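Local atomic coordinates of alternansucrase (Leuconostoc mesenteroides, PDB entry 6HVG), a protein that belongs to glycoside hydrolase family 70, whose members join a circularly permuted TIM-type barrel to accessory domains, here carrying choline-binding-type repeats. Residues A[169-174]-A[200-205]; A[455-460]-A[502-507]; A[558-563]-A[662-667]; A[940-945]-A[956-961]. All blocks are in the same frame, centred on the assembly; numbering follows the deposited sequence.

Contact 1 of 4, residues A[169-174]-A[200-205]; sequences GNLQYF and GKASSN
Gly200 meets Gln172 through its backbone: its carbonyl O lies 3.9 Å from Gln172 CG, against the aliphatic part of a side chain that runs on extended. The amide at the end of that chain is engaged on another side, where OE1 is hydrogen-bonded to the hydroxyl of Tyr144. Gly200 has a positive phi, a backbone shape that glycine adopts readily. Lys201 follows, and its side chain crosses that of Asn170 at about a right angle. The touching atoms are the methylene CD of Lys201 and Asn170 ND2, 3.7 Å apart, a contact made by the alkyl part of the lysine. Asn170 and Leu171 belong to the hairpin of strands 163-167 and 170-174, followed along the chain by the hairpin of 185-188 and 191-194. Successive short hairpins joined by loops are characteristic of choline-binding repeats, and residues 200-202 lean on the edge of the first one. Ala202 makes the tie: its N donates to Leu171 O at 2.9 Å, with an N-H...O angle of 143°. Its CB points toward the strand and sits 3.8 Å from Leu171 CB. Leu171 CG, anti to the backbone N (chi1 -171°), is 4.0 Å from Ala202 CB; CD2 touches the same methyl at 3.8 Å. Beyond the pair, Ala202 rests on Ile193 and Leu171 on Leu164, while Ser203 bonds through its backbone to Tyr194.

Contact 2 of 4, residues A[455-460]-A[502-507]; sequences NFMSSK and RDAIDS
Ser507, which meets Phe456 across the contact, uses its own polar groups within its helix: Asp503 O accepts from both Ser507 N and Ser507 OG, the latter at 3.1 Å. The two donors come from opposite faces of the carbonyl plane, a double grip on that oxygen; the OG bond directs the hydroxyl back into its own helix. The first torsion (chi1 -73°) puts OG beside the backbone N. Ser507 CB, which points toward the other helix, is 4.0 Å from Phe456 CZ. The Phe456 ring is met obliquely by Ala504, one turn earlier in the helix, as well, its CE2 lying 3.4 Å from Ala504 O. Met457 reaches the same place from beside the ring. Its chain bends at chi2 and chi3, which carries CE to the ring edge, in the ring plane; there the methyl lies 3.9 Å from Ala504 CB and, more loosely, 4.5 Å from Ile505 CD1. Lys460 comes across with its chain extended beyond CG, and its NZ stops 4.0 Å from Ala504 CA. Ala504 is therefore approached by three long side chains of 455-460, which fill the gap between helix segments whose axes are 11.0 Å apart at closest approach. The layer goes on outside the two segments: the rings of Phe456 and Phe508 meet, and Met457 touches Ile484. The segments run more nearly antiparallel than parallel, at 138°. Helix 447-462 packing on both 499-511 and 474-495 is the build of a helical domain, consistent with domain IV of glycoside hydrolase family 70.

Contact 3 of 4, residues A[558-563]-A[662-667]; sequences QPINID and NGKDPQ
Ile560 and Asp665 are joined through water. One water molecule accepts from Ile560 N at 2.9 Å and donates to Asp665 OD1 at 2.8 Å, a bridge between a backbone amide and a carboxylate. The same OD1 also lies 3.7 Å from both CB and CG of Pro559, so the proline ring covers the carboxylate oxygen from the other segment. Van der Waals contact centres on Ile560. Its CG1 sits in the crowded position between the backbone N and the carbonyl carbon (chi1 65°), and with chi2 extended (170°) CD1 ends tip to tip with the Asn662 side chain, 3.9 Å from ND2. The other branch, CG2, touches Lys664 CB at 3.9 Å where the two side chains cross at about a right angle. These residues join two parts of the catalytic fold: 662-667 leads from barrel strand 657-658 into helix 665-671, while 558-563 belongs to a loop between strands 534-537 and 580-582 of an antiparallel sheet. The Gln558 side chain, its NE2 hydrogen-bonded to Gly571 O, is about 9 Å from the calcium ion bound by Glu575, Asp581, Asn625 and Asp1159. Bonds within 662-667 shape the turn. Asn662 OD1 accepts from Lys664 N on a lone pair, at 2.8 Å with an N-H...O angle of 164°, as a cap. Asn662 O takes Asp665 N at 3.0 Å, closing a type I beta turn, and Asn662 N is held by Asp624.

Contact 4 of 4, residues A[940-945]-A[956-961]; sequences LYRALV and DSDDKA
Arg942 reaches the 956-961 loop through two torsions: CG stands between its backbone N and carbonyl carbon (chi1 65°), and the chain then bends at chi2 (90°), setting CD 3.9 Å from Ala961 CB. From there the guanidinium lies with one face against the Ser957-Asp958 backbone. Arg942 NE forms a salt bridge with Asp958 OD1 at 2.7 Å; the oxygen is met nearly along its C-O direction and lies out of the guanidinium plane. This is a single-point bridge, since OD1 takes the one bond from NE while OD2 accepts from Gly1011 N; the right-angled crossing of the side chains, with flat groups turned 77° apart, is consistent with that. Ser957 C sits over the guanidinium centre, 3.6 Å above the plane, and Asp958 N lies nearer the rim. Arg942 NH1 turns back to its own strand, donating to Ala943 O at 3.1 Å with the oxygen in the guanidinium plane, and also to Tyr955 O. The methyl of Ala961 rests against that same carbonyl, Ala943 O. The strand belongs to the antiparallel sheet in which 940-947 pairs with 952-954, 962-965 and 1003-1009, and a classic beta bulge at Leu944 and Val945 faces Val1006. Asp958 probably balances the charge of the buried arginine, while the carbonyls Ala943 O and Tyr955 O accept from NH1. The bonds of NH1 help fix the guanidinium's rotation, and the NE bond to Asp958 ties 956-961 to 940-945.

How the contacts relate
From the N terminus the four contacts come in series, each closing before the next opens, so none nests in or crosses another. Contact 1 closes a loop of 25 residues within a single choline-binding repeat range. Contact 2, about 53 Å from contact 1, centre to centre, joins two helices across a loop of 41 residues that is largely helical. Contact 3 spans the longest interval, 98 residues, and ties the sheet-side loop near the calcium site to the barrel. Contact 4 closes the shortest, 10 residues, in the antiparallel sheet that includes strand 940-947. Contacts 2 and 4 lie on opposite sides of the chain's centre, their centres about 77 Å apart, although contacts 2 to 4 share the family 70 range.

Contact 1 of 4, residues A[169-174]-A[200-205]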
loop_
_atom_site.group_PDB
_atom_site.type_symbol
_atom_site.label_atom_id
_atom_site.label_comp_id
_atom_site.label_asym_id
_atom_site.label_seq_id
_atom_site.Cartn_x
_atom_site.Cartn_y
_atom_site.Cartn_z
ATOM N N GLY A 169 13.144 -27.463 -2.362
ATOM C CA GLY A 169 14.184 -26.636 -1.729
ATOM C C GLY A 169 14.559 -26.984 -0.292
ATOM O O GLY A 169 15.405 -26.312 0.307
ATOM N N ASN A 170 13.930 -28.027 0.262
ATOM C CA ASN A 170 14.210 -28.515 1.630
ATOM C C ASN A 170 14.797 -29.915 1.587
ATOM O O ASN A 170 14.214 -30.808 0.974
ATOM C CB ASN A 170 12.929 -28.559 2.480
ATOM C CG ASN A 170 12.251 -27.211 2.589
ATOM O OD1 ASN A 170 11.200 -26.993 1.988
ATOM N ND2 ASN A 170 12.855 -26.294 3.344
ATOM N N LEU A 171 15.928 -30.099 2.270
ATOM C CA LEU A 171 16.647 -31.369 2.284
ATOM C C LEU A 171 16.108 -32.236 3.429
ATOM O O LEU A 171 16.229 -31.870 4.605
ATOM C CB LEU A 171 18.149 -31.099 2.429
ATOM C CG LEU A 171 19.156 -32.232 2.267
ATOM C CD1 LEU A 171 19.023 -32.966 0.933
ATOM C CD2 LEU A 171 20.548 -31.646 2.435
ATOM N N GLN A 172 15.491 -33.367 3.077
ATOM C CA GLN A 172 14.757 -34.209 4.031
ATOM C C GLN A 172 15.198 -35.665 3.907
ATOM O O GLN A 172 15.858 -36.025 2.929
ATOM C CB GLN A 172 13.250 -34.111 3.774
ATOM C CG GLN A 172 12.683 -32.694 3.819
ATOM C CD GLN A 172 11.159 -32.648 3.736
ATOM O OE1 GLN A 172 10.531 -33.506 3.099
ATOM N NE2 GLN A 172 10.556 -31.638 4.377
ATOM N N TYR A 173 14.854 -36.505 4.884
ATOM C CA TYR A 173 15.260 -37.921 4.855
ATOM C C TYR A 173 14.105 -38.830 5.258
ATOM O O TYR A 173 13.334 -38.489 6.147
ATOM C CB TYR A 173 16.493 -38.179 5.753
ATOM C CG TYR A 173 17.065 -39.599 5.651
ATOM C CD1 TYR A 173 16.540 -40.627 6.411
ATOM C CD2 TYR A 173 18.122 -39.916 4.783
ATOM C CE1 TYR A 173 17.030 -41.920 6.326
ATOM C CE2 TYR A 173 18.613 -41.217 4.691
ATOM C CZ TYR A 173 18.056 -42.213 5.474
ATOM O OH TYR A 173 18.477 -43.522 5.439
ATOM N N PHE A 174 13.994 -39.972 4.574
ATOM C CA PHE A 174 13.029 -41.016 4.896
ATOM C C PHE A 174 13.734 -42.359 5.040
ATOM O O PHE A 174 14.535 -42.732 4.194
ATOM C CB PHE A 174 11.964 -41.107 3.799
ATOM C CG PHE A 174 11.316 -39.790 3.486
ATOM C CD1 PHE A 174 11.977 -38.849 2.705
ATOM C CD2 PHE A 174 10.064 -39.477 3.991
ATOM C CE1 PHE A 174 11.403 -37.615 2.438
ATOM C CE2 PHE A 174 9.479 -38.248 3.711
ATOM C CZ PHE A 174 10.148 -37.309 2.938
ATOM N N GLY A 200 11.827 -31.278 9.907
ATOM C CA GLY A 200 12.601 -32.381 9.329
ATOM C C GLY A 200 13.593 -31.934 8.275
ATOM O O GLY A 200 14.007 -32.732 7.435
ATOM N N LYS A 201 13.962 -30.656 8.337
ATOM C CA LYS A 201 14.835 -30.006 7.369
ATOM C C LYS A 201 16.293 -30.096 7.824
ATOM O O LYS A 201 16.595 -29.880 9.004
ATOM C CB LYS A 201 14.441 -28.534 7.258
ATOM C CG LYS A 201 15.194 -27.757 6.205
ATOM C CD LYS A 201 14.979 -26.264 6.352
ATOM C CE LYS A 201 16.291 -25.522 6.131
ATOM N NZ LYS A 201 16.162 -24.038 6.038
ATOM N N ALA A 202 17.196 -30.378 6.892
ATOM C CA ALA A 202 18.609 -30.512 7.230
ATOM C C ALA A 202 19.197 -29.202 7.811
ATOM O O ALA A 202 19.153 -28.130 7.178
ATOM C CB ALA A 202 19.402 -30.997 6.018
ATOM N N SER A 203 19.710 -29.298 9.039
ATOM C CA SER A 203 20.384 -28.166 9.697
ATOM C C SER A 203 21.567 -28.562 10.613
ATOM O O SER A 203 21.709 -29.693 11.027
ATOM C CB SER A 203 19.369 -27.281 10.455
ATOM O OG SER A 203 18.587 -28.022 11.372
ATOM N N SER A 204 22.417 -27.589 10.899
ATOM C CA SER A 204 23.594 -27.774 11.736
ATOM C C SER A 204 23.272 -28.275 13.128
ATOM O O SER A 204 22.321 -27.840 13.761
ATOM C CB SER A 204 24.344 -26.449 11.900
ATOM O OG SER A 204 24.860 -26.020 10.662
ATOM N N ASN A 205 24.115 -29.164 13.620
ATOM C CA ASN A 205 24.027 -29.602 14.989
ATOM C C ASN A 205 25.345 -30.209 15.443
ATOM O O ASN A 205 26.278 -30.394 14.653
ATOM C CB ASN A 205 22.886 -30.629 15.140
ATOM C CG ASN A 205 22.179 -30.536 16.477
ATOM O OD1 ASN A 205 22.548 -29.763 17.345
ATOM N ND2 ASN A 205 21.149 -31.337 16.640
#

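Contact 2 of 4, residues A[455-460]-A[502-507]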
loop_
_atom_site.group_PDB
_atom_site.type_symbol
_atom_site.label_atom_id
_atom_site.label_comp_id
_atom_site.label_asym_id
_atom_site.label_seq_id
_atom_site.Cartn_x
_atom_site.Cartn_y
_atom_site.Cartn_z
ATOM N N ASN A 455 32.645 20.603 -0.495
ATOM C CA ASN A 455 33.212 19.257 -0.481
ATOM C C ASN A 455 32.771 18.416 -1.698
ATOM O O ASN A 455 33.571 17.686 -2.265
ATOM C CB ASN A 455 32.834 18.521 0.795
ATOM C CG ASN A 455 33.462 19.119 2.015
ATOM O OD1 ASN A 455 34.344 19.964 1.925
ATOM N ND2 ASN A 455 33.022 18.684 3.169
ATOM N N PHE A 456 31.505 18.516 -2.090
ATOM C CA PHE A 456 30.994 17.766 -3.233
ATOM C C PHE A 456 31.646 18.201 -4.562
ATOM O O PHE A 456 32.093 17.360 -5.337
ATOM C CB PHE A 456 29.480 17.915 -3.307
ATOM C CG PHE A 456 28.837 17.141 -4.416
ATOM C CD1 PHE A 456 28.491 15.818 -4.232
ATOM C CD2 PHE A 456 28.505 17.758 -5.614
ATOM C CE1 PHE A 456 27.857 15.107 -5.238
ATOM C CE2 PHE A 456 27.891 17.051 -6.633
ATOM C CZ PHE A 456 27.588 15.718 -6.444
ATOM N N MET A 457 31.696 19.503 -4.821
ATOM C CA MET A 457 32.287 20.023 -6.058
ATOM C C MET A 457 33.785 19.757 -6.128
ATOM O O MET A 457 34.302 19.440 -7.202
ATOM C CB MET A 457 32.049 21.518 -6.202
ATOM C CG MET A 457 30.587 21.899 -6.352
ATOM S SD MET A 457 29.887 21.606 -7.983
ATOM C CE MET A 457 28.742 20.314 -7.592
ATOM N N SER A 458 34.465 19.879 -4.986
ATOM C CA SER A 458 35.865 19.481 -4.846
ATOM C C SER A 458 36.157 18.052 -5.313
ATOM O O SER A 458 37.154 17.813 -6.004
ATOM C CB SER A 458 36.281 19.562 -3.375
ATOM O OG SER A 458 36.750 20.836 -3.051
ATOM N N SER A 459 35.313 17.109 -4.906
ATOM C CA SER A 459 35.494 15.703 -5.223
ATOM C C SER A 459 35.374 15.430 -6.698
ATOM O O SER A 459 35.722 14.331 -7.131
ATOM C CB SER A 459 34.447 14.866 -4.523
ATOM O OG SER A 459 34.547 15.089 -3.147
ATOM N N LYS A 460 34.850 16.397 -7.454
ATOM C CA LYS A 460 34.651 16.231 -8.868
ATOM C C LYS A 460 35.699 16.904 -9.712
ATOM O O LYS A 460 35.500 17.093 -10.910
ATOM C CB LYS A 460 33.251 16.709 -9.252
ATOM C CG LYS A 460 32.146 15.806 -8.728
ATOM C CD LYS A 460 30.880 15.945 -9.579
ATOM C CE LYS A 460 29.747 14.997 -9.156
ATOM N NZ LYS A 460 28.647 14.830 -10.166
ATOM N N ARG A 502 24.860 21.388 -14.783
ATOM C CA ARG A 502 23.463 21.071 -14.457
ATOM C C ARG A 502 23.372 19.719 -13.756
ATOM O O ARG A 502 22.677 19.566 -12.761
ATOM C CB ARG A 502 22.587 21.048 -15.710
ATOM C CG ARG A 502 22.369 22.406 -16.356
ATOM C CD ARG A 502 21.219 23.155 -15.718
ATOM N NE ARG A 502 20.998 24.455 -16.346
ATOM C CZ ARG A 502 20.103 25.355 -15.947
ATOM N NH1 ARG A 502 19.328 25.135 -14.898
ATOM N NH2 ARG A 502 19.997 26.508 -16.587
ATOM N N ASP A 503 24.078 18.731 -14.291
ATOM C CA ASP A 503 24.061 17.376 -13.728
ATOM C C ASP A 503 24.773 17.308 -12.381
ATOM O O ASP A 503 24.367 16.548 -11.506
ATOM C CB ASP A 503 24.683 16.374 -14.716
ATOM C CG ASP A 503 23.892 16.271 -16.031
ATOM O OD1 ASP A 503 22.683 16.632 -16.042
ATOM O OD2 ASP A 503 24.480 15.822 -17.051
ATOM N N ALA A 504 25.841 18.088 -12.224
ATOM C CA ALA A 504 26.549 18.193 -10.938
ATOM C C ALA A 504 25.679 18.859 -9.856
ATOM O O ALA A 504 25.594 18.377 -8.734
ATOM C CB ALA A 504 27.843 18.956 -11.120
ATOM N N ILE A 505 25.006 19.944 -10.213
ATOM C CA ILE A 505 24.094 20.602 -9.284
ATOM C C ILE A 505 22.937 19.690 -8.917
ATOM O O ILE A 505 22.675 19.470 -7.737
ATOM C CB ILE A 505 23.590 21.962 -9.833
ATOM C CG1 ILE A 505 24.761 22.950 -9.953
ATOM C CG2 ILE A 505 22.507 22.557 -8.947
ATOM C CD1 ILE A 505 25.532 23.215 -8.671
ATOM N N ASP A 506 22.283 19.125 -9.927
ATOM C CA ASP A 506 21.138 18.227 -9.721
ATOM C C ASP A 506 21.483 17.102 -8.750
ATOM O O ASP A 506 20.711 16.818 -7.827
ATOM C CB ASP A 506 20.669 17.619 -11.043
ATOM C CG ASP A 506 19.830 18.577 -11.877
ATOM O OD1 ASP A 506 19.213 19.521 -11.314
ATOM O OD2 ASP A 506 19.764 18.351 -13.109
ATOM N N SER A 507 22.647 16.483 -8.958
ATOM C CA SER A 507 23.125 15.401 -8.104
ATOM C C SER A 507 23.403 15.847 -6.682
ATOM O O SER A 507 23.068 15.139 -5.730
ATOM C CB SER A 507 24.393 14.759 -8.690
ATOM O OG SER A 507 24.073 13.982 -9.816
#

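Contact 3 of 4, residues A[558-563]-A[662-667]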
loop_
_atom_site.group_PDB
_atom_site.type_symbol
_atom_site.label_atom_id
_atom_site.label_comp_id
_atom_site.label_asym_id
_atom_site.label_seq_id
_atom_site.Cartn_x
_atom_site.Cartn_y
_atom_site.Cartn_z
ATOM N N GLN A 558 -16.819 10.436 1.889
ATOM C CA GLN A 558 -17.286 9.158 1.341
ATOM C C GLN A 558 -18.751 9.014 1.696
ATOM O O GLN A 558 -19.281 9.858 2.428
ATOM C CB GLN A 558 -16.470 7.980 1.859
ATOM C CG GLN A 558 -16.522 7.802 3.354
ATOM C CD GLN A 558 -15.837 6.540 3.827
ATOM O OE1 GLN A 558 -15.612 5.604 3.055
ATOM N NE2 GLN A 558 -15.553 6.482 5.126
ATOM N N PRO A 559 -19.441 7.975 1.161
ATOM C CA PRO A 559 -20.884 7.861 1.435
ATOM C C PRO A 559 -21.249 7.997 2.920
ATOM O O PRO A 559 -22.085 8.834 3.269
ATOM C CB PRO A 559 -21.230 6.493 0.871
ATOM C CG PRO A 559 -20.261 6.334 -0.268
ATOM C CD PRO A 559 -19.004 7.000 0.148
ATOM N N ILE A 560 -20.582 7.240 3.784
ATOM C CA ILE A 560 -20.911 7.263 5.203
ATOM C C ILE A 560 -20.473 8.565 5.876
ATOM O O ILE A 560 -20.840 8.814 7.007
ATOM C CB ILE A 560 -20.345 6.047 5.982
ATOM C CG1 ILE A 560 -18.804 6.047 6.012
ATOM C CG2 ILE A 560 -20.862 4.739 5.396
ATOM C CD1 ILE A 560 -18.212 5.027 6.962
ATOM N N ASN A 561 -19.688 9.393 5.197
ATOM C CA ASN A 561 -19.267 10.676 5.761
ATOM C C ASN A 561 -19.532 11.812 4.826
ATOM O O ASN A 561 -18.770 12.779 4.793
ATOM C CB ASN A 561 -17.767 10.664 6.096
ATOM C CG ASN A 561 -17.339 11.895 6.869
ATOM O OD1 ASN A 561 -18.037 12.339 7.761
ATOM N ND2 ASN A 561 -16.194 12.453 6.517
ATOM N N ILE A 562 -20.598 11.702 4.049
ATOM C CA ILE A 562 -20.859 12.691 3.004
ATOM C C ILE A 562 -21.026 14.087 3.616
ATOM O O ILE A 562 -20.665 15.085 2.973
ATOM C CB ILE A 562 -22.071 12.299 2.137
ATOM C CG1 ILE A 562 -22.170 13.212 0.915
ATOM C CG2 ILE A 562 -23.343 12.328 2.969
ATOM C CD1 ILE A 562 -23.159 12.743 -0.130
ATOM N N ASP A 563 -21.513 14.167 4.857
ATOM C CA ASP A 563 -21.732 15.469 5.524
ATOM C C ASP A 563 -20.635 15.881 6.531
ATOM O O ASP A 563 -20.813 16.818 7.297
ATOM C CB ASP A 563 -23.120 15.502 6.194
ATOM C CG ASP A 563 -23.244 14.537 7.377
ATOM O OD1 ASP A 563 -22.281 13.811 7.697
ATOM O OD2 ASP A 563 -24.322 14.516 8.001
ATOM N N ASN A 662 -16.602 -0.238 1.267
ATOM C CA ASN A 662 -17.014 -0.152 2.673
ATOM C C ASN A 662 -18.236 -1.010 2.940
ATOM O O ASN A 662 -19.175 -1.012 2.165
ATOM C CB ASN A 662 -17.320 1.283 3.100
ATOM C CG ASN A 662 -17.457 1.423 4.611
ATOM O OD1 ASN A 662 -18.457 1.023 5.203
ATOM N ND2 ASN A 662 -16.460 2.005 5.236
ATOM N N GLY A 663 -18.207 -1.725 4.056
ATOM C CA GLY A 663 -19.253 -2.654 4.424
ATOM C C GLY A 663 -20.589 -1.996 4.685
ATOM O O GLY A 663 -21.592 -2.700 4.727
ATOM N N LYS A 664 -20.618 -0.672 4.865
ATOM C CA LYS A 664 -21.865 0.055 5.047
ATOM C C LYS A 664 -22.350 0.802 3.775
ATOM O O LYS A 664 -23.378 1.486 3.821
ATOM C CB LYS A 664 -21.724 1.050 6.193
ATOM C CG LYS A 664 -21.848 0.459 7.586
ATOM C CD LYS A 664 -21.591 1.510 8.679
ATOM C CE LYS A 664 -22.521 2.727 8.536
ATOM N NZ LYS A 664 -22.464 3.744 9.630
ATOM N N ASP A 665 -21.632 0.665 2.661
ATOM C CA ASP A 665 -22.022 1.297 1.408
ATOM C C ASP A 665 -23.323 0.709 0.792
ATOM O O ASP A 665 -24.152 1.438 0.271
ATOM C CB ASP A 665 -20.881 1.196 0.375
ATOM C CG ASP A 665 -19.768 2.224 0.589
ATOM O OD1 ASP A 665 -19.937 3.095 1.456
ATOM O OD2 ASP A 665 -18.733 2.160 -0.139
ATOM N N PRO A 666 -23.495 -0.613 0.829
ATOM C CA PRO A 666 -24.740 -1.171 0.312
ATOM C C PRO A 666 -25.989 -0.484 0.818
ATOM O O PRO A 666 -26.864 -0.187 0.040
ATOM C CB PRO A 666 -24.697 -2.608 0.816
ATOM C CG PRO A 666 -23.256 -2.937 0.754
ATOM C CD PRO A 666 -22.555 -1.674 1.208
ATOM N N GLN A 667 -26.051 -0.215 2.112
ATOM C CA GLN A 667 -27.241 0.354 2.739
ATOM C C GLN A 667 -27.378 1.830 2.397
ATOM O O GLN A 667 -28.492 2.308 2.206
ATOM C CB GLN A 667 -27.199 0.174 4.263
ATOM C CG GLN A 667 -27.348 -1.264 4.763
ATOM C CD GLN A 667 -26.145 -2.178 4.446
ATOM O OE1 GLN A 667 -24.992 -1.727 4.381
ATOM N NE2 GLN A 667 -26.429 -3.454 4.181
HETATM O O HOH W 1 -18.691 5.319 2.682
#

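Contact 4 of 4, residues A[940-945]-A[956-961]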
loop_
_atom_site.group_PDB
_atom_site.type_symbol
_atom_site.label_atom_id
_atom_site.label_comp_id
_atom_site.label_asym_id
_atom_site.label_seq_id
_atom_site.Cartn_x
_atom_site.Cartn_y
_atom_site.Cartn_z
ATOM N N LEU A 940 -36.862 -36.799 -14.575
ATOM C CA LEU A 940 -35.508 -37.244 -14.859
ATOM C C LEU A 940 -34.606 -36.046 -14.945
ATOM O O LEU A 940 -34.925 -35.061 -15.637
ATOM C CB LEU A 940 -35.451 -38.017 -16.171
ATOM C CG LEU A 940 -34.204 -38.881 -16.374
ATOM C CD1 LEU A 940 -34.198 -40.045 -15.389
ATOM C CD2 LEU A 940 -34.108 -39.426 -17.788
ATOM N N TYR A 941 -33.485 -36.124 -14.233
ATOM C CA TYR A 941 -32.465 -35.080 -14.249
ATOM C C TYR A 941 -31.135 -35.658 -14.777
ATOM O O TYR A 941 -30.863 -36.837 -14.618
ATOM C CB TYR A 941 -32.287 -34.493 -12.844
ATOM C CG TYR A 941 -33.307 -33.443 -12.480
ATOM C CD1 TYR A 941 -34.602 -33.790 -12.134
ATOM C CD2 TYR A 941 -32.977 -32.099 -12.479
ATOM C CE1 TYR A 941 -35.536 -32.825 -11.819
ATOM C CE2 TYR A 941 -33.907 -31.130 -12.156
ATOM C CZ TYR A 941 -35.188 -31.504 -11.831
ATOM O OH TYR A 941 -36.097 -30.522 -11.527
ATOM N N ARG A 942 -30.338 -34.814 -15.432
ATOM C CA ARG A 942 -29.015 -35.202 -15.921
ATOM C C ARG A 942 -27.939 -34.222 -15.493
ATOM O O ARG A 942 -28.197 -33.035 -15.342
ATOM C CB ARG A 942 -29.001 -35.321 -17.447
ATOM C CG ARG A 942 -29.236 -34.035 -18.245
ATOM C CD ARG A 942 -27.957 -33.293 -18.571
ATOM N NE ARG A 942 -28.173 -32.206 -19.532
ATOM C CZ ARG A 942 -27.208 -31.406 -19.981
ATOM N NH1 ARG A 942 -25.957 -31.517 -19.525
ATOM N NH2 ARG A 942 -27.469 -30.477 -20.891
ATOM N N ALA A 943 -26.733 -34.734 -15.295
ATOM C CA ALA A 943 -25.610 -33.919 -14.861
ATOM C C ALA A 943 -25.158 -32.943 -15.931
ATOM O O ALA A 943 -25.104 -33.284 -17.090
ATOM C CB ALA A 943 -24.448 -34.824 -14.447
ATOM N N LEU A 944 -24.873 -31.721 -15.508
ATOM C CA LEU A 944 -24.215 -30.732 -16.341
ATOM C C LEU A 944 -22.693 -30.766 -16.114
ATOM O O LEU A 944 -21.900 -30.613 -17.049
ATOM C CB LEU A 944 -24.751 -29.344 -15.986
ATOM C CG LEU A 944 -24.286 -28.172 -16.851
ATOM C CD1 LEU A 944 -25.030 -28.161 -18.187
ATOM C CD2 LEU A 944 -24.511 -26.868 -16.113
ATOM N N VAL A 945 -22.311 -31.012 -14.868
ATOM C CA VAL A 945 -20.944 -30.887 -14.409
ATOM C C VAL A 945 -20.753 -31.829 -13.214
ATOM O O VAL A 945 -21.533 -31.772 -12.255
ATOM C CB VAL A 945 -20.687 -29.409 -14.020
ATOM C CG1 VAL A 945 -19.719 -29.258 -12.850
ATOM C CG2 VAL A 945 -20.200 -28.621 -15.233
ATOM N N ASP A 956 -22.441 -31.460 -22.425
ATOM C CA ASP A 956 -22.982 -30.369 -23.262
ATOM C C ASP A 956 -24.458 -30.540 -23.593
ATOM O O ASP A 956 -25.140 -29.552 -23.880
ATOM C CB ASP A 956 -22.174 -30.228 -24.560
ATOM C CG ASP A 956 -20.668 -30.178 -24.310
ATOM O OD1 ASP A 956 -20.256 -29.576 -23.293
ATOM O OD2 ASP A 956 -19.899 -30.764 -25.101
ATOM N N SER A 957 -24.945 -31.781 -23.545
ATOM C CA SER A 957 -26.350 -32.074 -23.832
ATOM C C SER A 957 -26.846 -33.329 -23.086
ATOM O O SER A 957 -26.051 -34.052 -22.492
ATOM C CB SER A 957 -26.501 -32.273 -25.328
ATOM O OG SER A 957 -25.585 -33.254 -25.791
ATOM N N ASP A 958 -28.150 -33.601 -23.140
ATOM C CA ASP A 958 -28.757 -34.665 -22.340
ATOM C C ASP A 958 -28.229 -36.063 -22.679
ATOM O O ASP A 958 -28.080 -36.910 -21.789
ATOM C CB ASP A 958 -30.275 -34.658 -22.514
ATOM C CG ASP A 958 -30.942 -33.434 -21.937
ATOM O OD1 ASP A 958 -30.337 -32.781 -21.063
ATOM O OD2 ASP A 958 -32.095 -33.133 -22.337
ATOM N N ASP A 959 -27.990 -36.326 -23.962
ATOM C CA ASP A 959 -27.596 -37.682 -24.422
ATOM C C ASP A 959 -26.246 -38.137 -23.874
ATOM O O ASP A 959 -26.056 -39.309 -23.582
ATOM C CB ASP A 959 -27.598 -37.773 -25.954
ATOM C CG ASP A 959 -27.154 -36.502 -26.610
ATOM O OD1 ASP A 959 -27.856 -35.501 -26.402
ATOM O OD2 ASP A 959 -26.153 -36.500 -27.353
ATOM N N LYS A 960 -25.319 -37.194 -23.724
ATOM C CA LYS A 960 -23.954 -37.533 -23.312
ATOM C C LYS A 960 -23.785 -37.694 -21.797
ATOM O O LYS A 960 -22.725 -38.111 -21.326
ATOM C CB LYS A 960 -22.963 -36.504 -23.872
ATOM C CG LYS A 960 -22.965 -36.471 -25.394
ATOM C CD LYS A 960 -21.909 -35.567 -25.994
ATOM C CE LYS A 960 -22.256 -34.092 -25.804
ATOM N NZ LYS A 960 -21.275 -33.144 -26.401
ATOM N N ALA A 961 -24.820 -37.360 -21.029
ATOM C CA ALA A 961 -24.713 -37.298 -19.566
ATOM C C ALA A 961 -25.488 -38.394 -18.843
ATOM O O ALA A 961 -26.506 -38.873 -19.342
ATOM C CB ALA A 961 -25.186 -35.945 -19.065
#